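Local structure of polyketide synthase PksJ (Bacillus subtilis subsp. subtilis, 4J1Q) at residues Leu216-Glu221 and Ile334-Val339; Met197-Arg200 and Val204-Ile207. The protein probably uses NADPH, through a ketoreductase domain, to reduce alpha- and beta-keto groups stereoselectively on the bacillaene polyketide assembly line. All blocks are in the same frame, centred on the assembly; numbering follows the deposited sequence.

Interaction 1. Residues Leu216-Glu221 and Ile334-Val339; sequences LLFAKE and IFFSSV. With NDP (NADPH dihydro-nicotinamide-adenine-dinucleotide phosphate), chain B.
Phe218 and Phe336 both hold CG anti to the backbone carbonyl carbon, at chi1 -84° and -78°. From opposite directions, one from helix 213-226 and one from strand 332-338, these torsions bring their rings together. The contact is an edge-to-face aromatic pair. Phe336 supplies the edge and Phe218 the face. CZ of Phe336 stands 3.6 Å above the plane of the Phe218 ring, over its centre. Its nearest carbon there is CZ of Phe218, at 3.7 Å from CZ of Phe336. The neighbouring CE2 of Phe336 leans toward CD1 and CE1 of Phe218. The ring planes meet at 64°, so the pair is tilted from an exact T. Phe336 CZ and CE2 do all the touching on their side, while the backbones stay well apart. Phe419 of helix 412-425 and Trp383 extend the aromatic cluster, pairing edge-to-face with Phe218 and Phe336 respectively.

In the Rossmann fold of this ketoreductase, the end of strand 332-338, at Phe336, Ser337 and Ser338, lines the NADPH pocket. Phe336 CB lies 3.6 Å from O4D of the nicotinamide ribose. The backbone O of Ser337 lies 3.4 Å from C6N of the nicotinamide, and Ser338 CB lies 3.8 Å from the same C6N. Ser338 then caps the following helix through OG to the amide of Ser340.

No hydrogen bond joins the two segments. The helix and the strand that lines the cofactor pocket therefore meet here through apolar ring contact in a buried setting, where the ring edge of Phe336, probably slightly positive, meets the pi face of Phe218.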
loop_
_atom_site.group_PDB
_atom_site.type_symbol
_atom_site.label_atom_id
_atom_site.label_comp_id
_atom_site.label_asym_id
_atom_site.label_seq_id
_atom_site.Cartn_x
_atom_site.Cartn_y
_atom_site.Cartn_z
ATOM N N LEU A 216 -11.544 15.609 -2.999
ATOM C CA LEU A 216 -12.116 16.937 -3.104
ATOM C C LEU A 216 -11.228 17.913 -2.364
ATOM O O LEU A 216 -11.009 19.025 -2.834
ATOM C CB LEU A 216 -13.540 16.989 -2.557
ATOM C CG LEU A 216 -14.622 16.380 -3.449
ATOM C CD1 LEU A 216 -15.980 16.363 -2.753
ATOM C CD2 LEU A 216 -14.701 17.081 -4.795
ATOM N N LEU A 217 -10.721 17.492 -1.211
ATOM C CA LEU A 217 -9.852 18.338 -0.409
ATOM C C LEU A 217 -8.630 18.734 -1.208
ATOM O O LEU A 217 -8.273 19.911 -1.270
ATOM C CB LEU A 217 -9.422 17.628 0.874
ATOM C CG LEU A 217 -10.479 17.526 1.978
ATOM C CD1 LEU A 217 -9.896 16.886 3.239
ATOM C CD2 LEU A 217 -11.112 18.884 2.284
ATOM N N PHE A 218 -7.998 17.753 -1.836
ATOM C CA PHE A 218 -6.828 18.015 -2.661
ATOM C C PHE A 218 -7.198 18.772 -3.935
ATOM O O PHE A 218 -6.422 19.588 -4.418
ATOM C CB PHE A 218 -6.080 16.724 -2.970
ATOM C CG PHE A 218 -5.111 16.312 -1.888
ATOM C CD1 PHE A 218 -5.554 15.709 -0.723
ATOM C CD2 PHE A 218 -3.757 16.619 -2.006
ATOM C CE1 PHE A 218 -4.665 15.385 0.282
ATOM C CE2 PHE A 218 -2.855 16.320 -1.007
ATOM C CZ PHE A 218 -3.310 15.726 0.156
ATOM N N ALA A 219 -8.442 18.626 -4.373
ATOM C CA ALA A 219 -8.980 19.447 -5.473
ATOM C C ALA A 219 -8.989 20.937 -5.139
ATOM O O ALA A 219 -8.480 21.757 -5.904
ATOM C CB ALA A 219 -10.380 18.989 -5.847
ATOM N N LYS A 220 -9.594 21.277 -4.004
ATOM C CA LYS A 220 -9.590 22.645 -3.506
ATOM C C LYS A 220 -8.170 23.180 -3.364
ATOM O O LYS A 220 -7.866 24.289 -3.805
ATOM C CB LYS A 220 -10.352 22.735 -2.171
ATOM C CG LYS A 220 -10.430 24.136 -1.572
ATOM C CD LYS A 220 -11.839 24.528 -1.125
ATOM C CE LYS A 220 -12.035 26.052 -1.123
ATOM N NZ LYS A 220 -13.453 26.518 -0.975
ATOM N N GLU A 221 -7.317 22.404 -2.707
ATOM C CA GLU A 221 -5.931 22.805 -2.504
ATOM C C GLU A 221 -5.281 23.176 -3.830
ATOM O O GLU A 221 -4.711 24.245 -3.974
ATOM C CB GLU A 221 -5.141 21.682 -1.825
ATOM C CG GLU A 221 -3.696 22.049 -1.498
ATOM C CD GLU A 221 -3.577 23.289 -0.616
ATOM O OE1 GLU A 221 -4.637 23.860 -0.273
ATOM O OE2 GLU A 221 -2.432 23.679 -0.250
ATOM N N ILE A 334 1.567 10.009 -7.179
ATOM C CA ILE A 334 1.463 9.785 -5.744
ATOM C C ILE A 334 0.293 8.873 -5.402
ATOM O O ILE A 334 -0.835 9.129 -5.821
ATOM C CB ILE A 334 1.271 11.108 -4.997
ATOM C CG1 ILE A 334 2.586 11.912 -4.962
ATOM C CG2 ILE A 334 0.718 10.855 -3.606
ATOM C CD1 ILE A 334 2.364 13.405 -4.844
ATOM N N PHE A 335 0.572 7.786 -4.682
ATOM C CA PHE A 335 -0.483 6.872 -4.239
ATOM C C PHE A 335 -0.962 7.310 -2.860
ATOM O O PHE A 335 -0.154 7.501 -1.954
ATOM C CB PHE A 335 0.034 5.422 -4.138
ATOM C CG PHE A 335 0.935 5.000 -5.257
ATOM C CD1 PHE A 335 1.946 4.071 -5.026
ATOM C CD2 PHE A 335 0.749 5.472 -6.545
ATOM C CE1 PHE A 335 2.826 3.706 -6.038
ATOM C CE2 PHE A 335 1.614 5.116 -7.565
ATOM C CZ PHE A 335 2.652 4.226 -7.316
ATOM N N PHE A 336 -2.270 7.297 -2.658
ATOM C CA PHE A 336 -2.821 7.482 -1.312
ATOM C C PHE A 336 -3.056 6.154 -0.600
ATOM O O PHE A 336 -4.122 5.531 -0.711
ATOM C CB PHE A 336 -4.104 8.321 -1.347
ATOM C CG PHE A 336 -3.848 9.802 -1.514
ATOM C CD1 PHE A 336 -2.552 10.280 -1.737
ATOM C CD2 PHE A 336 -4.886 10.713 -1.404
ATOM C CE1 PHE A 336 -2.312 11.632 -1.879
ATOM C CE2 PHE A 336 -4.653 12.065 -1.551
ATOM C CZ PHE A 336 -3.360 12.536 -1.780
ATOM N N SER A 337 -2.020 5.689 0.086
ATOM C CA SER A 337 -2.074 4.405 0.786
ATOM C C SER A 337 -2.493 4.694 2.226
ATOM O O SER A 337 -2.906 5.803 2.544
ATOM C CB SER A 337 -0.680 3.738 0.730
ATOM O OG SER A 337 -0.607 2.569 1.532
ATOM N N SER A 338 -2.289 3.738 3.124
ATOM C CA SER A 338 -2.854 3.870 4.449
ATOM C C SER A 338 -1.896 3.333 5.491
ATOM O O SER A 338 -1.095 2.415 5.224
ATOM C CB SER A 338 -4.173 3.096 4.544
ATOM O OG SER A 338 -4.479 2.821 5.899
ATOM N N VAL A 339 -2.030 3.846 6.708
ATOM C CA VAL A 339 -1.344 3.249 7.843
ATOM C C VAL A 339 -1.645 1.735 8.019
ATOM O O VAL A 339 -0.808 0.980 8.477
ATOM C CB VAL A 339 -1.616 4.076 9.116
ATOM C CG1 VAL A 339 -1.952 3.185 10.293
ATOM C CG2 VAL A 339 -0.409 4.964 9.421
HETATM P PA NDP B . -13.598 7.764 -0.037
HETATM O O1A NDP B . -14.262 6.382 -0.031
HETATM O O2A NDP B . -14.315 9.032 0.310
HETATM O O5B NDP B . -12.853 7.958 -1.437
HETATM C C5B NDP B . -12.580 6.839 -2.284
HETATM C C4B NDP B . -13.135 7.214 -3.649
HETATM O O4B NDP B . -12.699 6.237 -4.596
HETATM C C3B NDP B . -14.653 7.118 -3.642
HETATM O O3B NDP B . -15.092 8.446 -4.043
HETATM C C2B NDP B . -14.999 6.081 -4.707
HETATM O O2B NDP B . -16.045 6.585 -5.593
HETATM C C1B NDP B . -13.734 5.971 -5.538
HETATM N N9A NDP B . -13.617 4.564 -6.023
HETATM C C8A NDP B . -13.810 3.411 -5.288
HETATM N N7A NDP B . -13.592 2.331 -6.134
HETATM C C5A NDP B . -13.198 2.831 -7.387
HETATM C C6A NDP B . -12.858 2.242 -8.603
HETATM N N6A NDP B . -12.881 0.883 -8.791
HETATM N N1A NDP B . -12.524 3.037 -9.660
HETATM C C2A NDP B . -12.554 4.388 -9.547
HETATM N N3A NDP B . -12.922 4.975 -8.388
HETATM C C4A NDP B . -13.210 4.223 -7.280
HETATM O O3 NDP B . -12.287 7.639 0.895
HETATM P PN NDP B . -11.282 8.871 1.077
HETATM O O1N NDP B . -11.341 9.143 2.579
HETATM O O2N NDP B . -11.487 9.919 -0.001
HETATM O O5D NDP B . -9.863 8.161 0.776
HETATM C C5D NDP B . -9.019 8.530 -0.323
HETATM C C4D NDP B . -7.872 7.496 -0.402
HETATM O O4D NDP B . -6.985 7.693 0.721
HETATM C C3D NDP B . -8.409 6.063 -0.278
HETATM O O3D NDP B . -7.730 5.184 -1.206
HETATM C C2D NDP B . -8.120 5.696 1.145
HETATM O O2D NDP B . -7.855 4.292 1.219
HETATM C C1D NDP B . -6.898 6.542 1.532
HETATM N N1N NDP B . -6.922 6.901 2.957
HETATM C C2N NDP B . -7.890 7.709 3.474
HETATM C C3N NDP B . -7.942 8.004 4.857
HETATM C C7N NDP B . -9.030 8.929 5.407
HETATM O O7N NDP B . -8.867 9.425 6.530
HETATM N N7N NDP B . -10.184 9.123 4.724
HETATM C C4N NDP B . -7.007 7.401 5.739
HETATM C C5N NDP B . -6.038 6.545 5.179
HETATM C C6N NDP B . -6.034 6.311 3.783
HETATM P P2B NDP B . -17.050 5.585 -6.379
HETATM O O1X NDP B . -17.563 4.669 -5.246
HETATM O O2X NDP B . -18.000 6.611 -6.983
HETATM O O3X NDP B . -16.214 4.842 -7.402
#

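Interaction 2. Residues Met197-Arg200 and Val204-Ile207; sequences MPWR and VYLI
The first strand of the ketoreductase Rossmann fold, 204-208, meets the loop leading into it through one side chain, Tyr205. Its hydroxyl takes the backbone N-H of Arg200. As modelled, the bond is nearly straight, with an N-H...O angle of 172°. The modelled separation of Arg200 N and Tyr205 OH is 2.4 Å, which is very short, so the detailed geometry of the bond is doubtful. Arg200 N lies in the plane of the Tyr205 ring, at its edge.

Trp199 approaches the same ring over one face. Its CE3 stands 3.8 Å above the Tyr205 plane, offset toward the rim. The nearest tyrosine atom is CE2, 3.8 Å from Trp199 CE3. The two rings form an edge-to-face pair, with Trp199 giving the edge and Tyr205 the face. The six-membered ring of Trp199 and the Tyr205 ring are turned 70° to each other. With CG of Trp199 anti to the carbonyl carbon (chi1 -49°), the indole is turned so that its far end comes nearer the strand and CE3 reaches the Tyr205 ring. Pro198 packs CG over the centre of one Trp199 face.

The strand carrying Tyr205 runs between strands 286-289 and 230-234, both parallel to it. Strand 204-208 leads into helix 213-226, and Ile222 of that helix touches both Trp199 and Tyr205. The indole NE1 is hydrogen-bonded to Tyr420 OH of helix 412-425, which helps fix the rotation of the indole.

Arg200 lays its CB beside the phenol, 3.4 Å from Tyr205 OH. Beyond CG its chain runs extended, away from the strand, and NH2 makes a salt bridge with Asp331.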
loop_
_atom_site.group_PDB
_atom_site.type_symbol
_atom_site.label_atom_id
_atom_site.label_comp_id
_atom_site.label_asym_id
_atom_site.label_seq_id
_atom_site.Cartn_x
_atom_site.Cartn_y
_atom_site.Cartn_z
ATOM N N MET A 197 6.493 23.412 -3.479
ATOM C CA MET A 197 5.313 22.768 -4.040
ATOM C C MET A 197 5.453 22.353 -5.489
ATOM O O MET A 197 6.274 22.893 -6.223
ATOM C CB MET A 197 4.099 23.651 -3.856
ATOM C CG MET A 197 3.864 23.975 -2.396
ATOM S SD MET A 197 2.625 25.258 -2.182
ATOM C CE MET A 197 2.341 25.103 -0.422
ATOM N N PRO A 198 4.668 21.360 -5.897
ATOM C CA PRO A 198 4.815 20.700 -7.186
ATOM C C PRO A 198 3.921 21.295 -8.279
ATOM O O PRO A 198 3.944 20.826 -9.423
ATOM C CB PRO A 198 4.360 19.272 -6.883
ATOM C CG PRO A 198 3.347 19.442 -5.794
ATOM C CD PRO A 198 3.917 20.535 -4.936
ATOM N N TRP A 199 3.122 22.290 -7.922
ATOM C CA TRP A 199 2.094 22.813 -8.826
ATOM C C TRP A 199 2.620 23.617 -9.994
ATOM O O TRP A 199 3.454 24.509 -9.824
ATOM C CB TRP A 199 1.093 23.635 -8.039
ATOM C CG TRP A 199 0.593 22.933 -6.812
ATOM C CD1 TRP A 199 0.600 23.400 -5.497
ATOM C CD2 TRP A 199 0.049 21.571 -6.731
ATOM N NE1 TRP A 199 0.014 22.476 -4.652
ATOM C CE2 TRP A 199 -0.301 21.352 -5.324
ATOM C CE3 TRP A 199 -0.206 20.579 -7.653
ATOM C CZ2 TRP A 199 -0.874 20.181 -4.886
ATOM C CZ3 TRP A 199 -0.792 19.392 -7.206
ATOM C CH2 TRP A 199 -1.105 19.190 -5.851
ATOM N N ARG A 200 2.122 23.300 -11.192
ATOM C CA ARG A 200 2.220 24.186 -12.355
ATOM C C ARG A 200 0.902 24.917 -12.564
ATOM O O ARG A 200 -0.155 24.291 -12.711
ATOM C CB ARG A 200 2.545 23.385 -13.617
ATOM C CG ARG A 200 3.906 22.721 -13.586
ATOM C CD ARG A 200 4.163 21.950 -14.865
ATOM N NE ARG A 200 5.461 21.284 -14.811
ATOM C CZ ARG A 200 5.922 20.471 -15.753
ATOM N NH1 ARG A 200 5.189 20.224 -16.833
ATOM N NH2 ARG A 200 7.108 19.895 -15.608
ATOM N N VAL A 204 -2.111 19.782 -16.162
ATOM C CA VAL A 204 -3.183 18.864 -15.832
ATOM C C VAL A 204 -2.853 17.931 -14.665
ATOM O O VAL A 204 -1.795 17.303 -14.639
ATOM C CB VAL A 204 -3.613 18.033 -17.051
ATOM C CG1 VAL A 204 -4.763 17.110 -16.677
ATOM C CG2 VAL A 204 -4.030 18.955 -18.182
ATOM N N TYR A 205 -3.784 17.841 -13.714
ATOM C CA TYR A 205 -3.709 16.897 -12.622
ATOM C C TYR A 205 -4.996 16.091 -12.605
ATOM O O TYR A 205 -6.086 16.641 -12.796
ATOM C CB TYR A 205 -3.505 17.625 -11.286
ATOM C CG TYR A 205 -2.321 18.580 -11.305
ATOM C CD1 TYR A 205 -1.028 18.113 -11.576
ATOM C CD2 TYR A 205 -2.506 19.961 -11.164
ATOM C CE1 TYR A 205 0.052 18.993 -11.660
ATOM C CE2 TYR A 205 -1.432 20.844 -11.236
ATOM C CZ TYR A 205 -0.165 20.364 -11.506
ATOM O OH TYR A 205 0.883 21.259 -11.593
ATOM N N LEU A 206 -4.856 14.771 -12.454
ATOM C CA LEU A 206 -5.975 13.914 -12.121
ATOM C C LEU A 206 -5.884 13.235 -10.767
ATOM O O LEU A 206 -4.807 12.892 -10.271
ATOM C CB LEU A 206 -6.270 12.887 -13.219
ATOM C CG LEU A 206 -5.438 11.612 -13.307
ATOM C CD1 LEU A 206 -6.224 10.513 -13.996
ATOM C CD2 LEU A 206 -4.211 11.941 -14.126
ATOM N N ILE A 207 -7.058 13.022 -10.193
ATOM C CA ILE A 207 -7.190 12.333 -8.952
ATOM C C ILE A 207 -8.212 11.235 -9.184
ATOM O O ILE A 207 -9.406 11.517 -9.403
ATOM C CB ILE A 207 -7.678 13.292 -7.850
ATOM C CG1 ILE A 207 -6.934 14.632 -7.934
ATOM C CG2 ILE A 207 -7.528 12.638 -6.482
ATOM C CD1 ILE A 207 -7.234 15.590 -6.798
#

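Overall arrangement
Interactions 1 and 2 lie 12 Å apart, centre to centre, and touch where Ile207 CD1 packs on Phe218 and Ala219. They are joined in sequence, since strand 204-208 of interaction 2 leads into helix 213-226 of interaction 1. Helix 412-425 serves both: Phe419 meets Phe218 and Trp199, while Tyr420 reaches Glu221 weakly and bonds to Trp199. Each contact centres on an edge-to-face aromatic pair. Interaction 1 is buried, joins elements distant in sequence, and has no polar bond between its segments. Interaction 2 is local and partly buried, adds a backbone-to-hydroxyl bond, and has an exposed arginine. Of the two, interaction 1 holds the NADPH-pocket residues.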